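Local coordinates for protein histidinol-phosphatase (Listeria monocytogenes serotype 4b str. H7858, PDB 6NLR) that probably hydrolyses histidinol phosphate to histidinol and phosphate in histidine biosynthesis, using a trinuclear metal centre in a PHP-domain barrel, at residues E10-E21 and Y71-Y82. Numbering follows the deposited sequence.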
loop_
_atom_site.group_PDB
_atom_site.type_symbol
_atom_site.label_atom_id
_atom_site.label_comp_id
_atom_site.label_asym_id
_atom_site.label_seq_id
_atom_site.Cartn_x
_atom_site.Cartn_y
_atom_site.Cartn_z
ATOM N N GLU A 10 15.989 1.668 -2.928
ATOM C CA GLU A 10 16.579 2.672 -3.854
ATOM C C GLU A 10 15.918 2.565 -5.238
ATOM O O GLU A 10 16.081 3.506 -6.014
ATOM C CB GLU A 10 18.107 2.546 -3.934
ATOM C CG GLU A 10 18.626 1.253 -4.578
ATOM C CD GLU A 10 18.730 0.018 -3.671
ATOM O OE1 GLU A 10 18.140 0.002 -2.548
ATOM O OE2 GLU A 10 19.359 -0.957 -4.105
ATOM N N PHE A 11 15.171 1.500 -5.546
ATOM C CA PHE A 11 14.472 1.350 -6.858
ATOM C C PHE A 11 13.177 2.177 -6.885
ATOM O O PHE A 11 12.524 2.252 -7.922
ATOM C CB PHE A 11 14.254 -0.129 -7.190
ATOM C CG PHE A 11 15.512 -0.805 -7.677
ATOM C CD1 PHE A 11 16.411 -1.377 -6.788
ATOM C CD2 PHE A 11 15.820 -0.846 -9.028
ATOM C CE1 PHE A 11 17.576 -1.980 -7.239
ATOM C CE2 PHE A 11 16.992 -1.432 -9.476
ATOM C CZ PHE A 11 17.861 -2.010 -8.584
ATOM N N CYS A 12 12.805 2.787 -5.763
ATOM C CA CYS A 12 11.608 3.653 -5.659
ATOM C C CYS A 12 12.002 5.080 -6.042
ATOM O O CYS A 12 12.723 5.729 -5.288
ATOM C CB CYS A 12 11.042 3.630 -4.246
ATOM S SG CYS A 12 9.546 4.628 -4.119
ATOM N N PRO A 13 11.527 5.637 -7.175
ATOM C CA PRO A 13 11.950 6.976 -7.604
ATOM C C PRO A 13 11.538 8.098 -6.624
ATOM O O PRO A 13 12.215 9.081 -6.583
ATOM C CB PRO A 13 11.305 7.181 -8.996
ATOM C CG PRO A 13 10.821 5.789 -9.410
ATOM C CD PRO A 13 10.560 5.036 -8.112
ATOM N N HIS A 14 10.495 7.915 -5.809
ATOM C CA HIS A 14 10.015 8.943 -4.842
ATOM C C HIS A 14 10.510 8.650 -3.416
ATOM O O HIS A 14 10.080 9.358 -2.497
ATOM C CB HIS A 14 8.486 9.059 -4.873
ATOM C CG HIS A 14 7.749 7.784 -4.634
ATOM N ND1 HIS A 14 7.363 7.348 -3.385
ATOM C CD2 HIS A 14 7.286 6.864 -5.507
ATOM C CE1 HIS A 14 6.720 6.204 -3.506
ATOM N NE2 HIS A 14 6.663 5.882 -4.791
ATOM N N GLY A 15 11.370 7.644 -3.216
ATOM C CA GLY A 15 11.899 7.317 -1.877
ATOM C C GLY A 15 13.086 8.192 -1.528
ATOM O O GLY A 15 13.380 9.139 -2.296
ATOM N N THR A 16 13.774 7.876 -0.430
ATOM C CA THR A 16 14.976 8.609 0.047
ATOM C C THR A 16 16.192 8.254 -0.813
ATOM O O THR A 16 17.202 8.961 -0.683
ATOM C CB THR A 16 15.291 8.258 1.511
ATOM O OG1 THR A 16 15.571 6.851 1.533
ATOM C CG2 THR A 16 14.158 8.623 2.452
ATOM N N HIS A 17 16.137 7.156 -1.587
ATOM C CA HIS A 17 17.297 6.583 -2.326
ATOM C C HIS A 17 18.300 5.966 -1.339
ATOM O O HIS A 17 19.453 5.691 -1.761
ATOM C CB HIS A 17 17.947 7.645 -3.247
ATOM C CG HIS A 17 16.982 8.132 -4.268
ATOM N ND1 HIS A 17 16.476 9.418 -4.275
ATOM C CD2 HIS A 17 16.358 7.466 -5.264
ATOM C CE1 HIS A 17 15.613 9.535 -5.262
ATOM N NE2 HIS A 17 15.520 8.349 -5.880
ATOM N N ASP A 18 17.916 5.752 -0.069
ATOM C CA ASP A 18 18.755 4.954 0.863
ATOM C C ASP A 18 18.908 3.549 0.278
ATOM O O ASP A 18 17.943 3.026 -0.288
ATOM C CB ASP A 18 18.165 4.850 2.269
ATOM C CG ASP A 18 18.217 6.140 3.073
ATOM O OD1 ASP A 18 18.846 7.100 2.592
ATOM O OD2 ASP A 18 17.591 6.172 4.160
ATOM N N ASP A 19 20.080 2.960 0.437
ATOM C CA ASP A 19 20.345 1.567 0.020
ATOM C C ASP A 19 19.532 0.624 0.910
ATOM O O ASP A 19 19.623 0.739 2.149
ATOM C CB ASP A 19 21.834 1.258 0.077
ATOM C CG ASP A 19 22.190 -0.034 -0.642
ATOM O OD1 ASP A 19 21.506 -1.052 -0.439
ATOM O OD2 ASP A 19 23.141 -0.015 -1.401
ATOM N N VAL A 20 18.833 -0.320 0.286
ATOM C CA VAL A 20 18.076 -1.402 0.981
ATOM C C VAL A 20 18.986 -2.067 2.015
ATOM O O VAL A 20 18.479 -2.480 3.061
ATOM C CB VAL A 20 17.497 -2.425 -0.010
ATOM C CG1 VAL A 20 18.581 -3.106 -0.823
ATOM C CG2 VAL A 20 16.614 -3.457 0.688
ATOM N N GLU A 21 20.277 -2.188 1.748
ATOM C CA GLU A 21 21.193 -2.886 2.681
ATOM C C GLU A 21 21.203 -2.173 4.036
ATOM O O GLU A 21 21.199 -2.872 5.048
ATOM C CB GLU A 21 22.615 -2.926 2.122
ATOM C CG GLU A 21 23.541 -3.754 2.981
ATOM C CD GLU A 21 24.580 -4.523 2.175
ATOM O OE1 GLU A 21 24.656 -4.326 0.930
ATOM O OE2 GLU A 21 25.270 -5.344 2.774
ATOM N N TYR A 71 16.470 -5.026 -10.150
ATOM C CA TYR A 71 15.727 -5.090 -8.868
ATOM C C TYR A 71 15.830 -6.497 -8.277
ATOM O O TYR A 71 16.264 -6.622 -7.116
ATOM C CB TYR A 71 14.263 -4.706 -9.059
ATOM C CG TYR A 71 13.388 -4.986 -7.866
ATOM C CD1 TYR A 71 13.520 -4.247 -6.706
ATOM C CD2 TYR A 71 12.420 -5.973 -7.899
ATOM C CE1 TYR A 71 12.714 -4.483 -5.610
ATOM C CE2 TYR A 71 11.599 -6.219 -6.815
ATOM C CZ TYR A 71 11.740 -5.465 -5.664
ATOM O OH TYR A 71 10.920 -5.657 -4.587
ATOM N N PHE A 72 15.470 -7.522 -9.055
ATOM C CA PHE A 72 15.520 -8.932 -8.595
ATOM C C PHE A 72 16.955 -9.322 -8.239
ATOM O O PHE A 72 17.156 -9.968 -7.213
ATOM C CB PHE A 72 14.915 -9.884 -9.626
ATOM C CG PHE A 72 13.412 -9.886 -9.577
ATOM C CD1 PHE A 72 12.756 -10.231 -8.412
ATOM C CD2 PHE A 72 12.663 -9.518 -10.679
ATOM C CE1 PHE A 72 11.374 -10.259 -8.360
ATOM C CE2 PHE A 72 11.280 -9.534 -10.624
ATOM C CZ PHE A 72 10.645 -9.906 -9.468
ATOM N N LYS A 73 17.933 -8.933 -9.051
ATOM C CA LYS A 73 19.337 -9.287 -8.767
ATOM C C LYS A 73 19.742 -8.700 -7.406
ATOM O O LYS A 73 20.295 -9.442 -6.587
ATOM C CB LYS A 73 20.240 -8.788 -9.892
ATOM C CG LYS A 73 21.716 -9.030 -9.653
ATOM C CD LYS A 73 22.579 -8.412 -10.708
ATOM C CE LYS A 73 24.047 -8.647 -10.443
ATOM N NZ LYS A 73 24.852 -7.628 -11.139
ATOM N N LYS A 74 19.500 -7.407 -7.172
ATOM C CA LYS A 74 19.930 -6.728 -5.918
ATOM C C LYS A 74 19.210 -7.361 -4.726
ATOM O O LYS A 74 19.847 -7.672 -3.728
ATOM C CB LYS A 74 19.686 -5.223 -5.998
ATOM C CG LYS A 74 19.987 -4.442 -4.720
ATOM C CD LYS A 74 21.436 -4.534 -4.290
ATOM C CE LYS A 74 21.698 -3.806 -2.990
ATOM N NZ LYS A 74 21.463 -2.353 -3.146
HETATM N N MSE A 75 17.883 -7.544 -4.812
HETATM C CA MSE A 75 17.144 -8.012 -3.646
HETATM C C MSE A 75 17.508 -9.465 -3.311
HETATM O O MSE A 75 17.538 -9.823 -2.143
HETATM C CB MSE A 75 15.629 -7.881 -3.843
HETATM C CG MSE A 75 15.113 -6.455 -4.015
HETATM SE SE MSE A 75 16.132 -5.111 -2.985
HETATM C CE MSE A 75 16.483 -3.647 -4.252
ATOM N N ASN A 76 17.708 -10.309 -4.328
ATOM C CA ASN A 76 18.100 -11.692 -4.122
ATOM C C ASN A 76 19.476 -11.727 -3.456
ATOM O O ASN A 76 19.702 -12.570 -2.578
ATOM C CB ASN A 76 18.080 -12.518 -5.424
ATOM C CG ASN A 76 16.680 -13.049 -5.720
ATOM O OD1 ASN A 76 16.015 -12.649 -6.688
ATOM N ND2 ASN A 76 16.181 -13.894 -4.839
ATOM N N HIS A 77 20.372 -10.821 -3.824
ATOM C CA HIS A 77 21.714 -10.716 -3.182
ATOM C C HIS A 77 21.535 -10.406 -1.679
ATOM O O HIS A 77 22.177 -11.050 -0.832
ATOM C CB HIS A 77 22.548 -9.658 -3.914
ATOM C CG HIS A 77 23.755 -9.208 -3.163
ATOM N ND1 HIS A 77 24.822 -10.028 -2.974
ATOM C CD2 HIS A 77 24.063 -8.026 -2.573
ATOM C CE1 HIS A 77 25.733 -9.400 -2.258
ATOM N NE2 HIS A 77 25.299 -8.161 -2.003
ATOM N N ILE A 78 20.684 -9.431 -1.356
ATOM C CA ILE A 78 20.483 -8.966 0.050
ATOM C C ILE A 78 19.811 -10.082 0.857
ATOM O O ILE A 78 20.216 -10.323 1.980
ATOM C CB ILE A 78 19.680 -7.656 0.064
ATOM C CG1 ILE A 78 20.473 -6.524 -0.583
ATOM C CG2 ILE A 78 19.252 -7.308 1.473
ATOM C CD1 ILE A 78 21.791 -6.259 0.079
ATOM N N LYS A 79 18.857 -10.778 0.255
ATOM C CA LYS A 79 18.124 -11.894 0.904
ATOM C C LYS A 79 19.118 -12.972 1.349
ATOM O O LYS A 79 19.035 -13.413 2.517
ATOM C CB LYS A 79 17.089 -12.477 -0.057
ATOM C CG LYS A 79 16.504 -13.804 0.419
ATOM C CD LYS A 79 15.388 -14.334 -0.416
ATOM C CE LYS A 79 14.762 -15.521 0.272
ATOM N NZ LYS A 79 13.543 -15.938 -0.440
ATOM N N LYS A 80 20.028 -13.378 0.463
ATOM C CA LYS A 80 21.027 -14.426 0.787
ATOM C C LYS A 80 22.046 -13.875 1.784
ATOM O O LYS A 80 22.447 -14.615 2.694
ATOM C CB LYS A 80 21.732 -14.911 -0.482
ATOM C CG LYS A 80 20.823 -15.672 -1.437
ATOM C CD LYS A 80 21.568 -16.505 -2.434
ATOM C CE LYS A 80 20.622 -17.170 -3.406
ATOM N NZ LYS A 80 20.430 -16.318 -4.601
ATOM N N LYS A 81 22.466 -12.617 1.609
ATOM C CA LYS A 81 23.564 -12.057 2.435
ATOM C C LYS A 81 23.146 -12.090 3.904
ATOM O O LYS A 81 24.009 -12.358 4.722
ATOM C CB LYS A 81 23.931 -10.632 2.007
ATOM C CG LYS A 81 25.061 -10.009 2.802
ATOM C CD LYS A 81 25.544 -8.726 2.200
ATOM C CE LYS A 81 26.817 -8.220 2.852
ATOM N NZ LYS A 81 27.288 -6.985 2.170
ATOM N N TYR A 82 21.880 -11.818 4.210
ATOM C CA TYR A 82 21.402 -11.624 5.609
ATOM C C TYR A 82 20.486 -12.766 6.056
ATOM O O TYR A 82 19.874 -12.625 7.097
ATOM C CB TYR A 82 20.721 -10.260 5.730
ATOM C CG TYR A 82 21.721 -9.150 5.612
ATOM C CD1 TYR A 82 22.587 -8.863 6.650
ATOM C CD2 TYR A 82 21.849 -8.447 4.428
ATOM C CE1 TYR A 82 23.544 -7.872 6.530
ATOM C CE2 TYR A 82 22.793 -7.445 4.294
ATOM C CZ TYR A 82 23.644 -7.163 5.348
ATOM O OH TYR A 82 24.577 -6.197 5.188
HETATM O O HOH W 1 26.527 -6.142 -0.557
#
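Phe11 lays one face of its ring over the start of segment 71-82, with Tyr71 CA 3.9 Å from the ring centroid in a CH-pi contact. This is the outer layer of the PHP domain, a TIM-barrel-like fold: the loop after strand 3-7 and the first turn of helix 20-29 pack against helix 68-81, and the same loop carries His14, a manganese ligand. The Tyr71 ring turns its edge to that Phe11 face, a T-shaped pair with planes at 76°, while its hydroxyl bonds to Gly91 O. The packing is tight on the side facing the sheet, around Met75. This selenomethionine bends so that CE sits 3.4 Å from Phe11 CD1, and its SE lies against Val20 CG1, which also meets Ile78 CG1. Ile37 and Ile90, from neighbouring strands of the sheet, back Met75 from within.

Toward the surface the contact becomes polar. Lys74 leaves the helix with CG anti to the backbone N (chi1 175°), then bends at chi2 and chi4 to place NZ between two carboxylates in one salt-bridge network: 2.7 Å from Glu10 OE2 and 3.0 Å from Asp19 OD1, both met from above the carboxylate plane. Each acid is also tied to the helix start. Glu10 OE1 accepts from Val20 N, and Asp19, the N-cap of helix 20-29, takes Glu21 N on OD1 from the face opposite Lys74.

The solvent side lies at Glu21, where a water joins Glu21 OE1, His77 NE2 and Lys81 NZ, and both His77 and Lys81 are exposed. One oxygen there is gripped twice: Glu21 OE2 receives Lys81 NZ on its syn lone pair in a salt bridge and, on the anti side, a hydrogen bond from Tyr82 OH at 2.7 Å.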